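Long-range contacts in petrobactin-binding protein YclQ (Bacillus subtilis subsp. subtilis str. 168, PDB 3GFV), which binds petrobactin, iron-free or ferric, and its precursor 3,4-dihydroxybenzoic acid as the solute-binding protein of the YclNOPQ ABC transporter for ferric-petrobactin uptake: residues I177-G182 with S244-V249; F232-G237 with I267-A272. One frame throughout, in Å; residues are numbered along the deposited sequence.

Contact 1: I177-G182 with S244-V249; sequences IMANDG and SSTKQV
Ser245 and Gly182 supply the one direct hydrogen bond of this contact: Gly182 N donates to Ser245 OG over 2.8 Å, with an angle of 154° at the hydrogen. The hydroxyl sits in the crowded position between its own backbone N and carbonyl carbon (chi1 57°), and its proton goes to water 1, 2.8 Å from Ser245 OG. That water also accepts Asp181 N at 3.0 Å, so two successive amides of the turn are held by one serine, the second through solvent. The same hydroxyl oxygen is in van der Waals contact with a methyl group, Ala179 CB lying 3.6 Å from Ser245 OG. Asp235 OD2 accepts both Ser245 N and Thr246 OG1.

The turn in question, Asp181-Gly182, has the left-handed backbone angles of a type I' turn, and it joins antiparallel strands 173-180 and 183-187 as a tight beta hairpin. Gln248, in the first turn of helix 246-250, runs extended beyond CG and brings its carboxamide oxygen OE1 to 3.4 Å from Gly182 CA.

Apolar packing follows along the strand. Ala179 CB loosely meets the CG2 branch of Val249. Further back, Ile177 touches the other branch of that valine, CD1 to Val249 CG1 at 4.3 Å, in a layer completed by Ile184 of the hairpin's second strand and by Tyr220 and Ile223 of helix 220-226.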
ATOM      1  N   ILE A 177      12.261   7.205   4.016  1.00 17.40           N
ATOM      2  CA  ILE A 177      13.015   7.305   2.746  1.00 16.54           C
ATOM      3  C   ILE A 177      12.836   6.056   1.918  1.00 20.61           C
ATOM      4  O   ILE A 177      12.617   4.975   2.451  1.00 19.94           O
ATOM      5  CB  ILE A 177      14.521   7.538   2.919  1.00 19.20           C
ATOM      6  CG1 ILE A 177      15.176   6.421   3.756  1.00 21.23           C
ATOM      7  CG2 ILE A 177      14.791   8.955   3.493  1.00 20.98           C
ATOM      8  CD1 ILE A 177      16.680   6.469   3.805  1.00 24.51           C
HETATM    9  N   MSE A 178      12.971   6.212   0.603  1.00 22.13           N
HETATM   10  CA  MSE A 178      13.020   5.064  -0.286  1.00 19.45           C
HETATM   11  C   MSE A 178      14.346   5.101  -1.036  1.00 22.47           C
HETATM   12  O   MSE A 178      14.780   6.168  -1.523  1.00 25.95           O
HETATM   13  CB  MSE A 178      11.821   5.044  -1.245  1.00 21.83           C
HETATM   14  CG  MSE A 178      11.862   3.877  -2.204  1.00 25.04           C
HETATM   15 SE   MSE A 178      10.188   3.844  -3.252  0.80 43.15          SE
HETATM   16  CE  MSE A 178      10.649   5.282  -4.418  1.00 26.06           C
ATOM     17  N   ALA A 179      15.020   3.959  -1.062  1.00 20.66           N
ATOM     18  CA  ALA A 179      16.273   3.801  -1.797  1.00 23.65           C
ATOM     19  C   ALA A 179      15.999   3.142  -3.139  1.00 25.76           C
ATOM     20  O   ALA A 179      15.221   2.210  -3.226  1.00 25.34           O
ATOM     21  CB  ALA A 179      17.246   2.959  -0.999  1.00 24.80           C
ATOM     22  N   ASN A 180      16.672   3.618  -4.185  1.00 22.84           N
ATOM     23  CA  ASN A 180      16.429   3.088  -5.506  1.00 25.30           C
ATOM     24  C   ASN A 180      17.715   3.185  -6.283  1.00 27.76           C
ATOM     25  O   ASN A 180      18.090   4.262  -6.770  1.00 28.48           O
ATOM     26  CB  ASN A 180      15.301   3.847  -6.194  1.00 26.81           C
ATOM     27  CG  ASN A 180      14.975   3.286  -7.560  1.00 37.99           C
ATOM     28  OD1 ASN A 180      14.796   2.078  -7.724  1.00 35.90           O
ATOM     29  ND2 ASN A 180      14.891   4.165  -8.551  1.00 44.82           N
ATOM     30  N   ASP A 181      18.432   2.065  -6.330  1.00 28.99           N
ATOM     31  CA  ASP A 181      19.701   2.011  -7.022  1.00 31.66           C
ATOM     32  C   ASP A 181      20.603   3.112  -6.481  1.00 34.20           C
ATOM     33  O   ASP A 181      21.259   3.831  -7.243  1.00 39.03           O
ATOM     34  CB  ASP A 181      19.479   2.192  -8.513  1.00 36.26           C
ATOM     35  CG  ASP A 181      20.692   1.786  -9.336  1.00 52.45           C
ATOM     36  OD1 ASP A 181      21.627   1.175  -8.762  1.00 54.96           O
ATOM     37  OD2 ASP A 181      20.703   2.078 -10.555  1.00 53.03           O
ATOM     38  N   GLY A 182      20.610   3.256  -5.163  1.00 33.40           N
ATOM     39  CA  GLY A 182      21.507   4.194  -4.511  1.00 36.50           C
ATOM     40  C   GLY A 182      20.970   5.603  -4.354  1.00 31.49           C
ATOM     41  O   GLY A 182      21.493   6.366  -3.536  1.00 36.37           O
ATOM     42  N   SER A 244      19.323  -4.231  -4.316  1.00 26.03           N
ATOM     43  CA  SER A 244      19.027  -3.445  -3.121  1.00 28.27           C
ATOM     44  C   SER A 244      20.090  -2.380  -2.912  1.00 27.40           C
ATOM     45  O   SER A 244      21.239  -2.554  -3.310  1.00 28.18           O
ATOM     46  CB  SER A 244      18.998  -4.365  -1.907  1.00 37.17           C
ATOM     47  OG  SER A 244      18.238  -5.527  -2.201  1.00 42.82           O
ATOM     48  N   SER A 245      19.730  -1.275  -2.278  1.00 24.48           N
ATOM     49  CA  SER A 245      20.762  -0.259  -2.025  1.00 24.37           C
ATOM     50  C   SER A 245      20.573   0.399  -0.671  1.00 26.51           C
ATOM     51  O   SER A 245      21.036   1.515  -0.427  1.00 32.49           O
ATOM     52  CB  SER A 245      20.821   0.783  -3.151  1.00 27.52           C
ATOM     53  OG  SER A 245      19.568   1.415  -3.338  1.00 26.68           O
ATOM     54  N   THR A 246      19.921  -0.319   0.227  1.00 26.74           N
ATOM     55  CA  THR A 246      19.697   0.201   1.569  1.00 34.11           C
ATOM     56  C   THR A 246      20.971   0.319   2.409  1.00 38.47           C
ATOM     57  O   THR A 246      21.194   1.338   3.078  1.00 31.89           O
ATOM     58  CB  THR A 246      18.698  -0.677   2.299  1.00 39.71           C
ATOM     59  OG1 THR A 246      17.427  -0.523   1.667  1.00 30.98           O
ATOM     60  CG2 THR A 246      18.599  -0.257   3.749  1.00 40.61           C
ATOM     61  N   LYS A 247      21.811  -0.712   2.382  1.00 37.10           N
ATOM     62  CA  LYS A 247      23.007  -0.720   3.223  1.00 36.32           C
ATOM     63  C   LYS A 247      24.002   0.364   2.838  1.00 37.74           C
ATOM     64  O   LYS A 247      24.676   0.945   3.699  1.00 34.69           O
ATOM     65  CB  LYS A 247      23.689  -2.089   3.182  1.00 48.67           C
ATOM     66  CG  LYS A 247      22.890  -3.197   3.850  1.00 58.07           C
ATOM     67  CD  LYS A 247      23.741  -4.446   4.036  1.00 64.58           C
ATOM     68  CE  LYS A 247      25.107  -4.094   4.618  1.00 68.80           C
ATOM     69  NZ  LYS A 247      25.924  -5.296   4.969  1.00 69.57           N
ATOM     70  N   GLN A 248      24.122   0.638   1.549  1.00 32.94           N
ATOM     71  CA  GLN A 248      25.066   1.663   1.142  1.00 41.39           C
ATOM     72  C   GLN A 248      24.562   3.000   1.649  1.00 35.31           C
ATOM     73  O   GLN A 248      25.349   3.923   1.835  1.00 36.36           O
ATOM     74  CB  GLN A 248      25.282   1.684  -0.373  1.00 41.97           C
ATOM     75  CG  GLN A 248      24.150   2.281  -1.196  1.00 44.41           C
ATOM     76  CD  GLN A 248      24.319   1.993  -2.688  1.00 52.01           C
ATOM     77  OE1 GLN A 248      24.485   2.910  -3.496  1.00 56.66           O
ATOM     78  NE2 GLN A 248      24.301   0.713  -3.051  1.00 44.69           N
ATOM     79  N   VAL A 249      23.250   3.111   1.873  1.00 30.34           N
ATOM     80  CA  VAL A 249      22.756   4.352   2.430  1.00 31.60           C
ATOM     81  C   VAL A 249      22.952   4.372   3.941  1.00 26.44           C
ATOM     82  O   VAL A 249      23.586   5.266   4.475  1.00 28.70           O
ATOM     83  CB  VAL A 249      21.269   4.615   2.139  1.00 31.36           C
ATOM     84  CG1 VAL A 249      20.830   5.915   2.858  1.00 31.90           C
ATOM     85  CG2 VAL A 249      21.015   4.699   0.628  1.00 34.73           C
TER
HETATM   86  O   HOH W   1      17.740  -0.233  -4.578  1.00 23.19           O
HETATM   87  O   HOH W   2      21.611  -1.002  -6.342  1.00 34.59           O

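Contact 2: F232-G237 with I267-A272; sequences FVIDRG and IYLDSA
The carbonyl oxygen of Val233 is gripped twice: Leu269 N donates to Val233 O over 3.0 Å, and water 3 donates to the same oxygen over 2.8 Å. The water spends its other proton on Leu269 O, at 2.9 Å, and so bridges the two backbones just where strand 266-268 ends. Ser271 OG also hydrogen-bonds this water. In addition, Asp235 N donates to Ser271 OG over 2.7 Å, almost straight at 168°. The hydroxyl stands anti to its own carbonyl carbon, beside the backbone N (chi1 -58°), where it takes over as acceptor for the strand amide once the neighbouring backbone has turned into helix 271-276.

One step back, the pairing is ordinary parallel sheet, with Val233 N bonded to Ile267 O at 2.9 Å. Phe232 and Ile267 project side by side from one face, and Ile267 CD1 lies 3.4 Å from Phe232 CE1, alongside the ring. Leu269 CD1 touches two residues of the adjacent strand, 4.1 Å from Phe232 CB and 4.0 Å from Ile234 CG1. Trp274 of helix 271-276 touches both Ile234 and Leu269. On the other face Val233 and Tyr268 meet Thr246 and Val250 of helix 246-250.

Asp235 and Asp270 both occupy N-cap positions, Asp235 OD1 accepting Thr238 N while its OD2 is taken up by Ser245 N and Thr246 OG1, so each strand leads, directly or through a short loop, into a side-chain-capped helix. The two parallel strands are joined by a helical connection, of which helix 246-250 packs on the face of Val233 and Tyr268; this is a beta-alpha-beta crossover, the building unit of the alpha/beta lobes in the periplasmic binding protein fold.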
ATOM      1  N   PHE A 232      12.751   5.172   8.634  1.00 16.10           N
ATOM      2  CA  PHE A 232      11.958   4.134   7.978  1.00 17.74           C
ATOM      3  C   PHE A 232      12.438   4.005   6.546  1.00 17.05           C
ATOM      4  O   PHE A 232      12.423   4.988   5.799  1.00 20.27           O
ATOM      5  CB  PHE A 232      10.486   4.529   8.004  1.00 20.46           C
ATOM      6  CG  PHE A 232       9.910   4.601   9.387  1.00 20.95           C
ATOM      7  CD1 PHE A 232       9.331   3.478   9.965  1.00 21.42           C
ATOM      8  CD2 PHE A 232       9.965   5.786  10.116  1.00 19.86           C
ATOM      9  CE1 PHE A 232       8.776   3.532  11.255  1.00 21.93           C
ATOM     10  CE2 PHE A 232       9.418   5.847  11.411  1.00 19.31           C
ATOM     11  CZ  PHE A 232       8.849   4.719  11.981  1.00 19.02           C
ATOM     12  N   VAL A 233      12.874   2.806   6.163  1.00 16.01           N
ATOM     13  CA  VAL A 233      13.456   2.624   4.832  1.00 15.33           C
ATOM     14  C   VAL A 233      12.670   1.633   3.983  1.00 18.21           C
ATOM     15  O   VAL A 233      12.363   0.516   4.437  1.00 22.29           O
ATOM     16  CB  VAL A 233      14.888   2.106   4.940  1.00 20.25           C
ATOM     17  CG1 VAL A 233      15.502   1.982   3.564  1.00 24.38           C
ATOM     18  CG2 VAL A 233      15.715   3.064   5.795  1.00 24.53           C
ATOM     19  N   ILE A 234      12.389   2.035   2.744  1.00 17.41           N
ATOM     20  CA  ILE A 234      11.780   1.149   1.739  1.00 15.77           C
ATOM     21  C   ILE A 234      12.772   1.064   0.609  1.00 19.93           C
ATOM     22  O   ILE A 234      13.353   2.076   0.223  1.00 22.56           O
ATOM     23  CB  ILE A 234      10.453   1.736   1.236  1.00 17.25           C
ATOM     24  CG1 ILE A 234       9.433   1.710   2.376  1.00 22.81           C
ATOM     25  CG2 ILE A 234       9.890   0.939   0.051  1.00 19.29           C
ATOM     26  CD1 ILE A 234       8.356   2.732   2.198  1.00 29.52           C
ATOM     27  N   ASP A 235      12.996  -0.137   0.094  1.00 17.19           N
ATOM     28  CA  ASP A 235      13.936  -0.296  -1.010  1.00 22.28           C
ATOM     29  C   ASP A 235      13.191  -0.659  -2.293  1.00 24.04           C
ATOM     30  O   ASP A 235      12.694  -1.782  -2.440  1.00 23.25           O
ATOM     31  CB  ASP A 235      14.952  -1.371  -0.682  1.00 17.82           C
ATOM     32  CG  ASP A 235      16.151  -1.318  -1.616  1.00 23.55           C
ATOM     33  OD1 ASP A 235      15.939  -1.317  -2.841  1.00 25.60           O
ATOM     34  OD2 ASP A 235      17.279  -1.206  -1.119  1.00 27.96           O
ATOM     35  N   ARG A 236      13.109   0.293  -3.220  1.00 22.23           N
ATOM     36  CA  ARG A 236      12.347   0.065  -4.453  1.00 23.08           C
ATOM     37  C   ARG A 236      12.972  -1.061  -5.272  1.00 24.69           C
ATOM     38  O   ARG A 236      12.266  -1.865  -5.885  1.00 22.78           O
ATOM     39  CB  ARG A 236      12.280   1.337  -5.298  1.00 27.39           C
ATOM     40  CG  ARG A 236      11.494   1.167  -6.604  1.00 27.26           C
ATOM     41  CD  ARG A 236      11.468   2.439  -7.428  1.00 34.59           C
ATOM     42  NE  ARG A 236      10.764   2.236  -8.696  1.00 37.40           N
ATOM     43  CZ  ARG A 236      11.345   1.820  -9.819  1.00 41.29           C
ATOM     44  NH1 ARG A 236      12.652   1.571  -9.848  1.00 37.95           N
ATOM     45  NH2 ARG A 236      10.615   1.658 -10.923  1.00 37.62           N
ATOM     46  N   GLY A 237      14.297  -1.115  -5.275  1.00 23.58           N
ATOM     47  CA  GLY A 237      15.004  -2.165  -6.002  1.00 24.96           C
ATOM     48  C   GLY A 237      14.580  -3.524  -5.467  1.00 28.34           C
ATOM     49  O   GLY A 237      14.204  -4.418  -6.229  1.00 26.11           O
ATOM     50  N   ILE A 267      14.397   1.236  10.626  1.00 19.39           N
ATOM     51  CA  ILE A 267      13.318   0.258  10.477  1.00 18.51           C
ATOM     52  C   ILE A 267      13.216  -0.114   9.010  1.00 20.09           C
ATOM     53  O   ILE A 267      12.877   0.726   8.166  1.00 21.48           O
ATOM     54  CB  ILE A 267      12.026   0.856  11.020  1.00 21.14           C
ATOM     55  CG1 ILE A 267      12.233   1.170  12.516  1.00 20.37           C
ATOM     56  CG2 ILE A 267      10.802  -0.060  10.746  1.00 21.47           C
ATOM     57  CD1 ILE A 267      11.180   2.088  13.116  1.00 26.45           C
ATOM     58  N   TYR A 268      13.569  -1.363   8.707  1.00 20.72           N
ATOM     59  CA  TYR A 268      13.557  -1.848   7.333  1.00 23.39           C
ATOM     60  C   TYR A 268      12.172  -2.421   7.041  1.00 21.88           C
ATOM     61  O   TYR A 268      11.838  -3.525   7.469  1.00 24.96           O
ATOM     62  CB  TYR A 268      14.636  -2.902   7.116  1.00 22.45           C
ATOM     63  CG  TYR A 268      16.014  -2.368   7.402  1.00 24.83           C
ATOM     64  CD1 TYR A 268      16.739  -1.723   6.415  1.00 28.08           C
ATOM     65  CD2 TYR A 268      16.568  -2.459   8.673  1.00 28.12           C
ATOM     66  CE1 TYR A 268      18.004  -1.211   6.678  1.00 33.69           C
ATOM     67  CE2 TYR A 268      17.827  -1.951   8.935  1.00 33.31           C
ATOM     68  CZ  TYR A 268      18.537  -1.333   7.932  1.00 36.79           C
ATOM     69  OH  TYR A 268      19.791  -0.822   8.190  1.00 44.76           O
ATOM     70  N   LEU A 269      11.375  -1.646   6.327  1.00 19.06           N
ATOM     71  CA  LEU A 269      10.004  -2.034   6.023  1.00 18.84           C
ATOM     72  C   LEU A 269      10.021  -3.121   4.953  1.00 21.77           C
ATOM     73  O   LEU A 269      11.002  -3.276   4.237  1.00 18.65           O
ATOM     74  CB  LEU A 269       9.183  -0.815   5.592  1.00 20.69           C
ATOM     75  CG  LEU A 269       8.986   0.239   6.701  1.00 19.27           C
ATOM     76  CD1 LEU A 269       8.332   1.527   6.183  1.00 20.60           C
ATOM     77  CD2 LEU A 269       8.241  -0.326   7.943  1.00 18.49           C
ATOM     78  N   ASP A 270       8.943  -3.898   4.879  1.00 18.62           N
ATOM     79  CA  ASP A 270       8.808  -4.935   3.854  1.00 22.98           C
ATOM     80  C   ASP A 270       8.572  -4.255   2.513  1.00 19.88           C
ATOM     81  O   ASP A 270       7.442  -3.933   2.162  1.00 23.82           O
ATOM     82  CB  ASP A 270       7.630  -5.835   4.259  1.00 26.37           C
ATOM     83  CG  ASP A 270       7.218  -6.833   3.178  1.00 30.72           C
ATOM     84  OD1 ASP A 270       7.860  -6.937   2.116  1.00 27.31           O
ATOM     85  OD2 ASP A 270       6.206  -7.516   3.412  1.00 30.39           O
ATOM     86  N   SER A 271       9.653  -4.038   1.753  1.00 20.77           N
ATOM     87  CA  SER A 271       9.595  -3.142   0.604  1.00 20.92           C
ATOM     88  C   SER A 271       8.566  -3.576  -0.433  1.00 17.29           C
ATOM     89  O   SER A 271       7.830  -2.742  -0.975  1.00 19.77           O
ATOM     90  CB  SER A 271      10.971  -3.006  -0.044  1.00 21.39           C
ATOM     91  OG  SER A 271      11.930  -2.523   0.910  1.00 21.38           O
ATOM     92  N   ALA A 272       8.520  -4.872  -0.720  1.00 19.28           N
ATOM     93  CA  ALA A 272       7.543  -5.373  -1.696  1.00 21.32           C
ATOM     94  C   ALA A 272       6.098  -5.015  -1.311  1.00 23.05           C
ATOM     95  O   ALA A 272       5.322  -4.537  -2.139  1.00 21.38           O
ATOM     96  CB  ALA A 272       7.699  -6.895  -1.897  1.00 22.58           C
TER
HETATM   97  O   HOH W   3      13.479  -1.930   3.732  1.00 23.84           O

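In the fold
Followed from the N terminus, the chain passes residues 177-182, then 232-237, 244-249 and 267-272, so the two contacts cross rather than nest. Contact 1 closes a loop of 61 residues, which includes helix 220-226 and strand 230-235; contact 2 closes a shorter one of 29, which holds helix 246-250. Strand 230-235 connects the two: it belongs to contact 2 and lies next to strand 173-180 of contact 1, with strand 266-268 on its other border in the same mixed sheet, and Ala179 N bonds to Ile234 O across the first of these borders. Contact 1 thus fixes a helix and a hairpin turn to one another, while contact 2 adds the next strand of the same lobe.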